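Local coordinates for leucyl-tRNA synthetase subunit alpha (PDB 3PZ5), which forms the isolated CP1 editing domain of a leucine–tRNA ligase and probably hydrolyses the ester bond that links a wrong amino acid to tRNA(Leu), at residues 24-29 with 122-127; 44-49 with 110-115; 164-169 with 179-184. The protein carries 1 engineered substitution. All coordinates share one frame; numbering follows the deposited sequence.

Interactions 1 and 2 lie in the body of the domain and share a mixed sheet. Strand 124-127 packs against strand 25-30 in interaction 1 and lies beside the chain of interaction 2, where Gly123 O probably bonds to Ala45 N and the side chains of Ala124 and Leu44 touch. Interaction 2 is the more deeply buried and includes a true parallel strand bridge, whereas interaction 1 joins two strands crossing steeply, with waters and methyl groups between them. Interaction 3, about 21 Å from interaction 1 and 28 Å from interaction 2 between centres, is peripheral: a glycine-containing segment meets a helix start, with charged side chains at its outer edge.

Interaction 1: residues 24-29 with 122-127; sequences IYIDVF and TGAIMC
Phe29 and Thr122 turn their backbone N-H groups onto one water, which donates in turn to Ala124 O. Thr122 N lies 2.8 Å from this water. The bond from the water to Ala124 O measures 2.7 Å, so this single molecule ties the two segments together through main-chain atoms. A second water works the same way farther along, accepting from Met126 N and donating to Phe29 O. The direct polar link is the hydroxyl of Thr122, whose OG1 donates to Asp27 O over 2.7 Å. With chi1 at 61°, OG1 lies between the backbone N and the carbonyl carbon of its own residue and reaches the Asp27 carbonyl from above its plane, 39° out of it. The carboxylate of Asp27 is turned elsewhere, to a salt bridge with Arg15.

Val28 carries the apolar part of the contact, its two methyls lying side by side against the backbone of residues 124-126. CG1 presses on Met126 N at 3.3 Å and also meets the first carbons of the Met126 side chain, while CG2 lies 3.5 Å from Ala124 O. Beside it, Ile26 CG2 rests on Ala124 CB at 3.8 Å, methyl against methyl.

Strands 25-29 and 124-127 cross at 77°, far from the alignment needed for a backbone ladder. They belong to the same mixed sheet of the editing domain without pairing with each other, and water bridges them instead. Strand 25-30 runs antiparallel to strand 12-18, and strand 124-127 antiparallel to strand 41-44. Ile26 also packs on Leu50 and Leu54 of helix 50-60, and Met126 touches Phe16 of strand 12-18.

Interaction 2: residues 44-49 with 110-115; sequences LAPEHP and VWSANY
Leu44 and Ser112 form a parallel beta bridge in which both the N-H and the carbonyl of Leu44 turn to the strand of Ser112. Leu44 N donates to Trp111 O at 2.8 Å, nearly straight at 164° and in the plane of the carbonyl. Leu44 O receives more: Ser112 OG donates to it over 2.8 Å, and Ala113 N adds a weak bond of 3.3 Å. The serine hydroxyl, held anti to its own backbone N (chi1 -167°), comes from above the carbonyl plane, and Ser112 CA adds a C-H contact of 3.2 Å to the same Leu44 O. An alanine in place of Ser112 would probably leave Leu44 O with only the weak Ala113 N hydrogen bond from this strand, and the carbonyl less firmly held.

Beyond the bridge the chain turns. Ala45 O accepts from His48 N at 3.0 Å, closing a type I turn, and His48 ND1 accepts from Leu50 N, capping the start of the next helix. The His48 ring takes Leu44 CD2 over the centre of one face, 4.2 Å above its plane. Pro46 sets its CD against Ala113 O at 3.4 Å. The amide of Asn114 has its partners outside the two segments: OD1 accepts from Glu91 N and ND2 makes a weak bond to Asp89 O. Glu47 likewise turns to a salt bridge with Arg84.

The bridge joins the end of strand 41-44 to strand 107-113, which pairs on its other side with strand 92-100. Leu44 and Ser112 face helix 50-60, both touching Val51, while Pro46 and Asn114 meet Met76 of helix 66-78; Leu44 also reaches Ala124 of strand 124-127.

Interaction 3: residues 164-169 with 179-184; sequences EGKGTL and DSETAK
Gly167 and Ser180 are joined by two hydrogen bonds running in opposite senses. Ser180 N donates to Gly167 O at 3.0 Å, approaching from above the carbonyl plane, and Gly167 N returns a bond of 3.1 Å to Ser180 OG, nearly straight at 165°. Ser180 has chi1 at 57°, which holds its hydroxyl oxygen between its backbone N and carbonyl carbon, facing the Gly167 N-H. The side chain thus completes a pairing that its backbone begins.

Next door, Asp179 is the N-cap of helix 180-193. Its OD1 accepts from Thr182 N at 3.1 Å, met from above the carboxylate plane, while Thr182 OG1 donates to OD2 on the syn side at 2.9 Å; the two bonds fix the rotation of the carboxylate over the first turn. The Gly167-Ser180 bonds and a single backbone bridge of Thr168 with Asp179 set the helix start against strand 168-169. That strand pairs with strand 150-151 in a small antiparallel sheet.

Packing is carried by Leu169, whose two methyls close on Ala183, with CD1 3.7 Å from Ala183 CB; CD1 also touches Ser180, and Phe175 packs on the same leucine. Farther out, exposed Lys166 runs extended across Glu181, its CE 3.9 Å from Glu181 CG. The carboxylate is claimed within the helix by Lys184, whose NZ makes a salt bridge of 2.8 Å to Glu181 OE2.

Interaction 1: residues 24-29 with 122-127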
ATOM      1  N   ILE A  24       5.367  14.551   7.332  1.00 25.64           N
ATOM      2  CA  ILE A  24       4.733  14.175   6.072  1.00 25.14           C
ATOM      3  C   ILE A  24       3.936  12.892   6.280  1.00 24.79           C
ATOM      4  O   ILE A  24       4.405  11.951   6.920  1.00 24.97           O
ATOM      5  CB  ILE A  24       5.773  13.961   4.926  1.00 25.14           C
ATOM      6  CG1 ILE A  24       6.599  15.235   4.693  1.00 25.29           C
ATOM      7  CG2 ILE A  24       5.080  13.522   3.632  1.00 24.50           C
ATOM      8  CD1 ILE A  24       7.662  15.106   3.628  1.00 24.92           C
ATOM      9  N   TYR A  25       2.731  12.859   5.729  1.00 24.31           N
ATOM     10  CA  TYR A  25       1.919  11.659   5.754  1.00 23.97           C
ATOM     11  C   TYR A  25       1.356  11.360   4.370  1.00 23.88           C
ATOM     12  O   TYR A  25       1.247  12.249   3.527  1.00 23.60           O
ATOM     13  CB  TYR A  25       0.789  11.787   6.785  1.00 23.79           C
ATOM     14  CG  TYR A  25      -0.220  12.880   6.488  1.00 23.19           C
ATOM     15  CD1 TYR A  25      -1.188  12.713   5.493  1.00 22.65           C
ATOM     16  CD2 TYR A  25      -0.222  14.072   7.216  1.00 22.42           C
ATOM     17  CE1 TYR A  25      -2.122  13.704   5.222  1.00 22.45           C
ATOM     18  CE2 TYR A  25      -1.156  15.073   6.952  1.00 21.94           C
ATOM     19  CZ  TYR A  25      -2.104  14.879   5.955  1.00 22.40           C
ATOM     20  OH  TYR A  25      -3.035  15.856   5.674  1.00 22.78           O
ATOM     21  N   ILE A  26       0.999  10.099   4.151  1.00 23.92           N
ATOM     22  CA  ILE A  26       0.418   9.671   2.894  1.00 24.07           C
ATOM     23  C   ILE A  26      -1.000   9.178   3.148  1.00 24.34           C
ATOM     24  O   ILE A  26      -1.213   8.142   3.787  1.00 24.38           O
ATOM     25  CB  ILE A  26       1.264   8.565   2.215  1.00 23.99           C
ATOM     26  CG1 ILE A  26       2.675   9.078   1.908  1.00 23.89           C
ATOM     27  CG2 ILE A  26       0.584   8.075   0.939  1.00 24.12           C
ATOM     28  CD1 ILE A  26       3.704   7.981   1.655  1.00 23.70           C
ATOM     29  N   ASP A  27      -1.972   9.940   2.669  1.00 24.63           N
ATOM     30  CA  ASP A  27      -3.343   9.490   2.718  1.00 25.02           C
ATOM     31  C   ASP A  27      -3.572   8.496   1.596  1.00 25.20           C
ATOM     32  O   ASP A  27      -3.103   8.680   0.470  1.00 25.03           O
ATOM     33  CB  ASP A  27      -4.320  10.660   2.640  1.00 25.21           C
ATOM     34  CG  ASP A  27      -4.504  11.361   3.979  1.00 26.00           C
ATOM     35  OD1 ASP A  27      -4.065  10.813   5.015  1.00 26.60           O
ATOM     36  OD2 ASP A  27      -5.101  12.463   3.998  1.00 27.01           O
ATOM     37  N   VAL A  28      -4.284   7.431   1.930  1.00 25.44           N
ATOM     38  CA  VAL A  28      -4.529   6.338   1.015  1.00 25.83           C
ATOM     39  C   VAL A  28      -6.016   6.021   1.032  1.00 26.04           C
ATOM     40  O   VAL A  28      -6.620   5.918   2.102  1.00 26.23           O
ATOM     41  CB  VAL A  28      -3.698   5.096   1.431  1.00 25.78           C
ATOM     42  CG1 VAL A  28      -4.347   3.813   0.958  1.00 26.06           C
ATOM     43  CG2 VAL A  28      -2.268   5.209   0.915  1.00 25.31           C
ATOM     44  N   PHE A  29      -6.607   5.891  -0.150  1.00 26.30           N
ATOM     45  CA  PHE A  29      -7.979   5.412  -0.249  1.00 26.59           C
ATOM     46  C   PHE A  29      -7.998   3.904  -0.471  1.00 26.69           C
ATOM     47  O   PHE A  29      -7.242   3.372  -1.294  1.00 26.35           O
ATOM     48  CB  PHE A  29      -8.752   6.119  -1.366  1.00 26.70           C
ATOM     49  CG  PHE A  29     -10.135   5.552  -1.596  1.00 27.22           C
ATOM     50  CD1 PHE A  29     -11.211   5.970  -0.819  1.00 27.07           C
ATOM     51  CD2 PHE A  29     -10.350   4.580  -2.571  1.00 27.48           C
ATOM     52  CE1 PHE A  29     -12.479   5.438  -1.018  1.00 27.70           C
ATOM     53  CE2 PHE A  29     -11.615   4.043  -2.781  1.00 27.53           C
ATOM     54  CZ  PHE A  29     -12.684   4.474  -2.004  1.00 27.96           C
ATOM     55  N   THR A 122      -6.384   8.726  -4.054  1.00 34.59           N
ATOM     56  CA  THR A 122      -5.419   9.782  -3.773  1.00 33.76           C
ATOM     57  C   THR A 122      -4.144   9.603  -4.605  1.00 33.26           C
ATOM     58  O   THR A 122      -3.172  10.337  -4.431  1.00 33.27           O
ATOM     59  CB  THR A 122      -5.055   9.814  -2.271  1.00 33.77           C
ATOM     60  OG1 THR A 122      -4.472   8.562  -1.889  1.00 33.58           O
ATOM     61  CG2 THR A 122      -6.292  10.073  -1.420  1.00 33.36           C
ATOM     62  N   GLY A 123      -4.162   8.629  -5.514  1.00 32.62           N
ATOM     63  CA  GLY A 123      -2.997   8.304  -6.337  1.00 31.84           C
ATOM     64  C   GLY A 123      -1.941   7.559  -5.544  1.00 31.29           C
ATOM     65  O   GLY A 123      -0.790   7.452  -5.967  1.00 31.27           O
ATOM     66  N   ALA A 124      -2.347   7.049  -4.386  1.00 30.75           N
ATOM     67  CA  ALA A 124      -1.459   6.364  -3.460  1.00 30.11           C
ATOM     68  C   ALA A 124      -2.243   5.246  -2.797  1.00 29.83           C
ATOM     69  O   ALA A 124      -3.404   5.435  -2.420  1.00 29.79           O
ATOM     70  CB  ALA A 124      -0.945   7.327  -2.418  1.00 30.03           C
ATOM     71  N   ILE A 125      -1.619   4.077  -2.669  1.00 29.41           N
ATOM     72  CA  ILE A 125      -2.294   2.914  -2.088  1.00 28.88           C
ATOM     73  C   ILE A 125      -1.479   2.222  -0.995  1.00 28.58           C
ATOM     74  O   ILE A 125      -0.247   2.321  -0.954  1.00 28.55           O
ATOM     75  CB  ILE A 125      -2.713   1.874  -3.163  1.00 28.77           C
ATOM     76  CG1 ILE A 125      -1.491   1.300  -3.884  1.00 28.57           C
ATOM     77  CG2 ILE A 125      -3.728   2.474  -4.138  1.00 28.70           C
ATOM     78  CD1 ILE A 125      -1.737  -0.063  -4.491  1.00 28.46           C
ATOM     79  N   MET A 126      -2.186   1.540  -0.099  1.00 28.13           N
ATOM     80  CA  MET A 126      -1.549   0.615   0.825  1.00 27.88           C
ATOM     81  C   MET A 126      -1.567  -0.756   0.161  1.00 27.72           C
ATOM     82  O   MET A 126      -2.540  -1.116  -0.500  1.00 27.47           O
ATOM     83  CB  MET A 126      -2.259   0.592   2.186  1.00 27.65           C
ATOM     84  CG  MET A 126      -3.637  -0.044   2.189  1.00 27.26           C
ATOM     85  SD  MET A 126      -4.374  -0.140   3.830  1.00 27.88           S
ATOM     86  CE  MET A 126      -5.766  -1.222   3.491  1.00 26.31           C
ATOM     87  N   CYS A 127      -0.492  -1.515   0.320  1.00 27.52           N
ATOM     88  CA  CYS A 127      -0.383  -2.770  -0.406  1.00 27.58           C
ATOM     89  C   CYS A 127      -0.530  -3.993   0.470  1.00 27.39           C
ATOM     90  O   CYS A 127       0.236  -4.204   1.417  1.00 27.52           O
ATOM     91  CB  CYS A 127       0.908  -2.812  -1.205  1.00 27.64           C
ATOM     92  SG  CYS A 127       0.997  -1.464  -2.380  1.00 28.35           S
TER
HETATM   93  O   HOH W   1      -5.832   6.106  -3.298  1.00 31.09           O
HETATM   94  O   HOH W   2      -5.152   1.151  -0.804  1.00 33.61           O

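Interaction 2: residues 44-49 with 110-115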
ATOM      1  N   LEU A  44       3.104   4.725  -4.290  1.00 23.75           N
ATOM      2  CA  LEU A  44       2.648   5.984  -4.883  1.00 24.15           C
ATOM      3  C   LEU A  44       2.672   5.902  -6.404  1.00 24.37           C
ATOM      4  O   LEU A  44       3.583   5.306  -6.984  1.00 24.80           O
ATOM      5  CB  LEU A  44       3.536   7.155  -4.445  1.00 23.94           C
ATOM      6  CG  LEU A  44       3.828   7.439  -2.971  1.00 23.94           C
ATOM      7  CD1 LEU A  44       4.725   8.668  -2.855  1.00 23.56           C
ATOM      8  CD2 LEU A  44       2.553   7.631  -2.167  1.00 23.16           C
ATOM      9  N   ALA A  45       1.685   6.512  -7.050  1.00 24.60           N
ATOM     10  CA  ALA A  45       1.682   6.632  -8.507  1.00 24.91           C
ATOM     11  C   ALA A  45       2.923   7.404  -8.944  1.00 25.04           C
ATOM     12  O   ALA A  45       3.419   8.243  -8.192  1.00 25.16           O
ATOM     13  CB  ALA A  45       0.426   7.343  -8.974  1.00 25.02           C
ATOM     14  N   PRO A  46       3.441   7.123 -10.155  1.00 25.25           N
ATOM     15  CA  PRO A  46       4.638   7.832 -10.619  1.00 25.28           C
ATOM     16  C   PRO A  46       4.465   9.353 -10.618  1.00 25.52           C
ATOM     17  O   PRO A  46       5.405  10.075 -10.277  1.00 25.87           O
ATOM     18  CB  PRO A  46       4.825   7.309 -12.045  1.00 25.24           C
ATOM     19  CG  PRO A  46       4.161   5.980 -12.047  1.00 25.05           C
ATOM     20  CD  PRO A  46       2.984   6.120 -11.136  1.00 25.44           C
ATOM     21  N   GLU A  47       3.268   9.824 -10.964  1.00 25.55           N
ATOM     22  CA  GLU A  47       2.970  11.251 -11.024  1.00 25.63           C
ATOM     23  C   GLU A  47       2.706  11.878  -9.654  1.00 25.44           C
ATOM     24  O   GLU A  47       2.628  13.105  -9.544  1.00 25.42           O
ATOM     25  CB  GLU A  47       1.773  11.518 -11.943  1.00 25.95           C
ATOM     26  CG  GLU A  47       1.880  10.913 -13.337  1.00 27.18           C
ATOM     27  CD  GLU A  47       1.274   9.517 -13.426  1.00 29.26           C
ATOM     28  OE1 GLU A  47       1.434   8.715 -12.476  1.00 28.78           O
ATOM     29  OE2 GLU A  47       0.630   9.224 -14.457  1.00 30.90           O
ATOM     30  N   HIS A  48       2.567  11.047  -8.619  1.00 25.19           N
ATOM     31  CA  HIS A  48       2.260  11.537  -7.268  1.00 24.85           C
ATOM     32  C   HIS A  48       3.327  12.523  -6.792  1.00 24.79           C
ATOM     33  O   HIS A  48       4.517  12.209  -6.813  1.00 24.87           O
ATOM     34  CB  HIS A  48       2.111  10.377  -6.276  1.00 24.69           C
ATOM     35  CG  HIS A  48       1.494  10.769  -4.967  1.00 24.45           C
ATOM     36  ND1 HIS A  48       2.169  11.496  -4.009  1.00 23.41           N
ATOM     37  CD2 HIS A  48       0.263  10.525  -4.454  1.00 23.84           C
ATOM     38  CE1 HIS A  48       1.380  11.689  -2.968  1.00 22.69           C
ATOM     39  NE2 HIS A  48       0.219  11.108  -3.211  1.00 22.88           N
ATOM     40  N   PRO A  49       2.897  13.725  -6.363  1.00 24.69           N
ATOM     41  CA  PRO A  49       3.796  14.818  -5.985  1.00 24.63           C
ATOM     42  C   PRO A  49       4.799  14.478  -4.884  1.00 24.60           C
ATOM     43  O   PRO A  49       5.809  15.170  -4.746  1.00 24.56           O
ATOM     44  CB  PRO A  49       2.832  15.907  -5.502  1.00 24.51           C
ATOM     45  CG  PRO A  49       1.589  15.641  -6.234  1.00 24.54           C
ATOM     46  CD  PRO A  49       1.488  14.146  -6.293  1.00 24.65           C
ATOM     47  N   VAL A 110       8.201   2.537   1.359  1.00 26.04           N
ATOM     48  CA  VAL A 110       7.445   3.278   0.352  1.00 25.79           C
ATOM     49  C   VAL A 110       8.076   3.083  -1.027  1.00 25.77           C
ATOM     50  O   VAL A 110       9.283   3.265  -1.209  1.00 25.38           O
ATOM     51  CB  VAL A 110       7.333   4.794   0.686  1.00 25.89           C
ATOM     52  CG1 VAL A 110       6.391   5.489  -0.288  1.00 25.41           C
ATOM     53  CG2 VAL A 110       6.853   4.998   2.110  1.00 25.39           C
ATOM     54  N   TRP A 111       7.241   2.704  -1.988  1.00 25.91           N
ATOM     55  CA  TRP A 111       7.658   2.489  -3.365  1.00 25.98           C
ATOM     56  C   TRP A 111       6.807   3.317  -4.315  1.00 26.01           C
ATOM     57  O   TRP A 111       5.739   3.798  -3.944  1.00 25.89           O
ATOM     58  CB  TRP A 111       7.491   1.016  -3.735  1.00 25.89           C
ATOM     59  CG  TRP A 111       8.540   0.113  -3.197  1.00 26.29           C
ATOM     60  CD1 TRP A 111       8.745  -0.226  -1.887  1.00 25.67           C
ATOM     61  CD2 TRP A 111       9.520  -0.605  -3.958  1.00 26.50           C
ATOM     62  NE1 TRP A 111       9.803  -1.095  -1.789  1.00 26.16           N
ATOM     63  CE2 TRP A 111      10.296  -1.346  -3.045  1.00 26.35           C
ATOM     64  CE3 TRP A 111       9.816  -0.693  -5.327  1.00 26.61           C
ATOM     65  CZ2 TRP A 111      11.355  -2.167  -3.454  1.00 26.74           C
ATOM     66  CZ3 TRP A 111      10.873  -1.503  -5.735  1.00 26.66           C
ATOM     67  CH2 TRP A 111      11.628  -2.229  -4.800  1.00 26.74           C
ATOM     68  N   SER A 112       7.289   3.468  -5.544  1.00 26.39           N
ATOM     69  CA  SER A 112       6.480   3.986  -6.642  1.00 26.83           C
ATOM     70  C   SER A 112       6.408   2.916  -7.729  1.00 26.99           C
ATOM     71  O   SER A 112       7.401   2.236  -7.992  1.00 26.99           O
ATOM     72  CB  SER A 112       7.066   5.285  -7.194  1.00 26.82           C
ATOM     73  OG  SER A 112       6.135   5.932  -8.046  1.00 27.06           O
ATOM     74  N   ALA A 113       5.238   2.752  -8.344  1.00 27.31           N
ATOM     75  CA  ALA A 113       5.034   1.660  -9.300  1.00 27.87           C
ATOM     76  C   ALA A 113       4.105   2.013 -10.449  1.00 28.28           C
ATOM     77  O   ALA A 113       3.206   2.845 -10.305  1.00 28.40           O
ATOM     78  CB  ALA A 113       4.528   0.413  -8.589  1.00 27.88           C
ATOM     79  N   ASN A 114       4.326   1.345 -11.580  1.00 28.71           N
ATOM     80  CA  ASN A 114       3.590   1.601 -12.814  1.00 29.29           C
ATOM     81  C   ASN A 114       2.079   1.356 -12.752  1.00 29.47           C
ATOM     82  O   ASN A 114       1.306   2.086 -13.363  1.00 29.25           O
ATOM     83  CB  ASN A 114       4.206   0.805 -13.977  1.00 29.40           C
ATOM     84  CG  ASN A 114       4.136  -0.701 -13.774  1.00 29.80           C
ATOM     85  OD1 ASN A 114       4.195  -1.197 -12.646  1.00 30.70           O
ATOM     86  ND2 ASN A 114       4.022  -1.437 -14.876  1.00 30.01           N
ATOM     87  N   TYR A 115       1.673   0.337 -11.998  1.00 30.05           N
ATOM     88  CA  TYR A 115       0.297  -0.152 -12.018  1.00 30.50           C
ATOM     89  C   TYR A 115      -0.668   0.661 -11.153  1.00 31.07           C
ATOM     90  O   TYR A 115      -1.866   0.369 -11.102  1.00 31.09           O
ATOM     91  CB  TYR A 115       0.262  -1.635 -11.631  1.00 30.37           C
ATOM     92  CG  TYR A 115       0.446  -1.914 -10.150  1.00 30.39           C
ATOM     93  CD1 TYR A 115      -0.658  -2.121  -9.318  1.00 30.05           C
ATOM     94  CD2 TYR A 115       1.718  -1.984  -9.583  1.00 29.85           C
ATOM     95  CE1 TYR A 115      -0.496  -2.381  -7.965  1.00 29.85           C
ATOM     96  CE2 TYR A 115       1.888  -2.242  -8.229  1.00 29.43           C
ATOM     97  CZ  TYR A 115       0.777  -2.443  -7.426  1.00 29.82           C
ATOM     98  OH  TYR A 115       0.938  -2.703  -6.081  1.00 29.72           O
TER

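Interaction 3: residues 164-169 with 179-184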
ATOM      1  N   GLU A 164      -9.021 -12.584  -2.351  1.00 29.99           N
ATOM      2  CA  GLU A 164      -9.669 -11.277  -2.339  1.00 30.05           C
ATOM      3  C   GLU A 164     -11.085 -11.314  -1.761  1.00 29.82           C
ATOM      4  O   GLU A 164     -11.770 -10.293  -1.738  1.00 29.96           O
ATOM      5  CB  GLU A 164      -9.682 -10.682  -3.752  1.00 30.18           C
ATOM      6  CG  GLU A 164      -8.298 -10.543  -4.403  1.00 31.01           C
ATOM      7  CD  GLU A 164      -8.356  -9.976  -5.818  1.00 32.41           C
ATOM      8  OE1 GLU A 164      -9.139 -10.491  -6.648  1.00 33.30           O
ATOM      9  OE2 GLU A 164      -7.607  -9.020  -6.107  1.00 33.00           O
ATOM     10  N   GLY A 165     -11.514 -12.482  -1.283  1.00 29.50           N
ATOM     11  CA  GLY A 165     -12.862 -12.649  -0.742  1.00 29.15           C
ATOM     12  C   GLY A 165     -13.009 -12.390   0.751  1.00 29.12           C
ATOM     13  O   GLY A 165     -12.082 -11.913   1.411  1.00 29.10           O
ATOM     14  N   LYS A 166     -14.187 -12.721   1.281  1.00 28.87           N
ATOM     15  CA  LYS A 166     -14.516 -12.500   2.687  1.00 28.70           C
ATOM     16  C   LYS A 166     -13.954 -13.596   3.577  1.00 28.45           C
ATOM     17  O   LYS A 166     -13.690 -14.709   3.115  1.00 28.62           O
ATOM     18  CB  LYS A 166     -16.032 -12.414   2.872  1.00 28.80           C
ATOM     19  CG  LYS A 166     -16.685 -11.254   2.138  1.00 29.55           C
ATOM     20  CD  LYS A 166     -18.190 -11.448   2.013  1.00 30.43           C
ATOM     21  CE  LYS A 166     -18.799 -10.359   1.148  1.00 31.15           C
ATOM     22  NZ  LYS A 166     -20.232 -10.621   0.850  1.00 32.49           N
ATOM     23  N   GLY A 167     -13.781 -13.280   4.856  1.00 28.05           N
ATOM     24  CA  GLY A 167     -13.240 -14.231   5.816  1.00 27.65           C
ATOM     25  C   GLY A 167     -13.289 -13.747   7.251  1.00 27.46           C
ATOM     26  O   GLY A 167     -14.198 -13.011   7.641  1.00 27.44           O
ATOM     27  N   THR A 168     -12.303 -14.175   8.033  1.00 27.26           N
ATOM     28  CA  THR A 168     -12.228 -13.865   9.456  1.00 27.20           C
ATOM     29  C   THR A 168     -10.823 -13.385   9.777  1.00 27.03           C
ATOM     30  O   THR A 168      -9.843 -13.997   9.353  1.00 27.01           O
ATOM     31  CB  THR A 168     -12.604 -15.093  10.309  1.00 27.18           C
ATOM     32  OG1 THR A 168     -14.026 -15.241  10.303  1.00 27.50           O
ATOM     33  CG2 THR A 168     -12.148 -14.930  11.748  1.00 27.64           C
ATOM     34  N   LEU A 169     -10.733 -12.285  10.518  1.00 26.89           N
ATOM     35  CA  LEU A 169      -9.456 -11.611  10.729  1.00 26.76           C
ATOM     36  C   LEU A 169      -8.468 -12.414  11.561  1.00 26.85           C
ATOM     37  O   LEU A 169      -8.848 -13.052  12.541  1.00 26.95           O
ATOM     38  CB  LEU A 169      -9.657 -10.201  11.296  1.00 26.43           C
ATOM     39  CG  LEU A 169      -9.723  -9.099  10.227  1.00 26.05           C
ATOM     40  CD1 LEU A 169     -10.970  -9.209   9.359  1.00 24.78           C
ATOM     41  CD2 LEU A 169      -9.624  -7.711  10.838  1.00 25.19           C
ATOM     42  N   ASP A 179     -15.571 -11.095  11.585  1.00 28.85           N
ATOM     43  CA  ASP A 179     -15.743 -11.263  10.145  1.00 29.19           C
ATOM     44  C   ASP A 179     -15.347  -9.970   9.430  1.00 29.31           C
ATOM     45  O   ASP A 179     -15.534  -8.874   9.969  1.00 29.31           O
ATOM     46  CB  ASP A 179     -17.168 -11.685   9.778  1.00 29.26           C
ATOM     47  CG  ASP A 179     -18.178 -10.558   9.932  1.00 29.94           C
ATOM     48  OD1 ASP A 179     -18.473  -9.883   8.918  1.00 29.53           O
ATOM     49  OD2 ASP A 179     -18.675 -10.355  11.067  1.00 30.88           O
ATOM     50  N   SER A 180     -14.810 -10.116   8.221  1.00 29.47           N
ATOM     51  CA  SER A 180     -14.164  -9.022   7.485  1.00 29.57           C
ATOM     52  C   SER A 180     -15.063  -7.844   7.099  1.00 29.90           C
ATOM     53  O   SER A 180     -14.604  -6.702   7.087  1.00 29.84           O
ATOM     54  CB  SER A 180     -13.418  -9.563   6.258  1.00 29.43           C
ATOM     55  OG  SER A 180     -14.278 -10.281   5.391  1.00 29.07           O
ATOM     56  N   GLU A 181     -16.330  -8.106   6.788  1.00 30.45           N
ATOM     57  CA  GLU A 181     -17.253  -7.021   6.441  1.00 31.17           C
ATOM     58  C   GLU A 181     -17.638  -6.176   7.657  1.00 31.44           C
ATOM     59  O   GLU A 181     -17.796  -4.954   7.545  1.00 31.73           O
ATOM     60  CB  GLU A 181     -18.493  -7.547   5.721  1.00 31.32           C
ATOM     61  CG  GLU A 181     -18.220  -8.069   4.309  1.00 32.51           C
ATOM     62  CD  GLU A 181     -17.901  -6.966   3.302  1.00 34.35           C
ATOM     63  OE1 GLU A 181     -18.679  -5.990   3.195  1.00 35.14           O
ATOM     64  OE2 GLU A 181     -16.874  -7.089   2.599  1.00 34.89           O
ATOM     65  N   THR A 182     -17.782  -6.833   8.809  1.00 31.51           N
ATOM     66  CA  THR A 182     -17.988  -6.157  10.091  1.00 31.46           C
ATOM     67  C   THR A 182     -16.727  -5.383  10.489  1.00 31.65           C
ATOM     68  O   THR A 182     -16.811  -4.253  10.981  1.00 31.73           O
ATOM     69  CB  THR A 182     -18.370  -7.174  11.213  1.00 31.54           C
ATOM     70  OG1 THR A 182     -19.691  -7.682  10.984  1.00 31.25           O
ATOM     71  CG2 THR A 182     -18.317  -6.541  12.604  1.00 31.19           C
ATOM     72  N   ALA A 183     -15.568  -5.999  10.261  1.00 31.84           N
ATOM     73  CA  ALA A 183     -14.271  -5.422  10.623  1.00 32.07           C
ATOM     74  C   ALA A 183     -13.959  -4.106   9.902  1.00 32.36           C
ATOM     75  O   ALA A 183     -13.273  -3.248  10.455  1.00 32.51           O
ATOM     76  CB  ALA A 183     -13.164  -6.434  10.380  1.00 31.94           C
ATOM     77  N   LYS A 184     -14.457  -3.957   8.675  1.00 32.66           N
ATOM     78  CA  LYS A 184     -14.285  -2.725   7.911  1.00 33.11           C
ATOM     79  C   LYS A 184     -14.728  -1.506   8.710  1.00 33.59           C
ATOM     80  O   LYS A 184     -13.975  -0.543   8.844  1.00 33.75           O
ATOM     81  CB  LYS A 184     -15.063  -2.782   6.595  1.00 33.00           C
ATOM     82  CG  LYS A 184     -14.390  -3.575   5.494  1.00 32.84           C
ATOM     83  CD  LYS A 184     -15.278  -3.644   4.270  1.00 32.64           C
ATOM     84  CE  LYS A 184     -14.686  -4.548   3.213  1.00 33.00           C
ATOM     85  NZ  LYS A 184     -15.586  -4.649   2.037  1.00 32.82           N
TER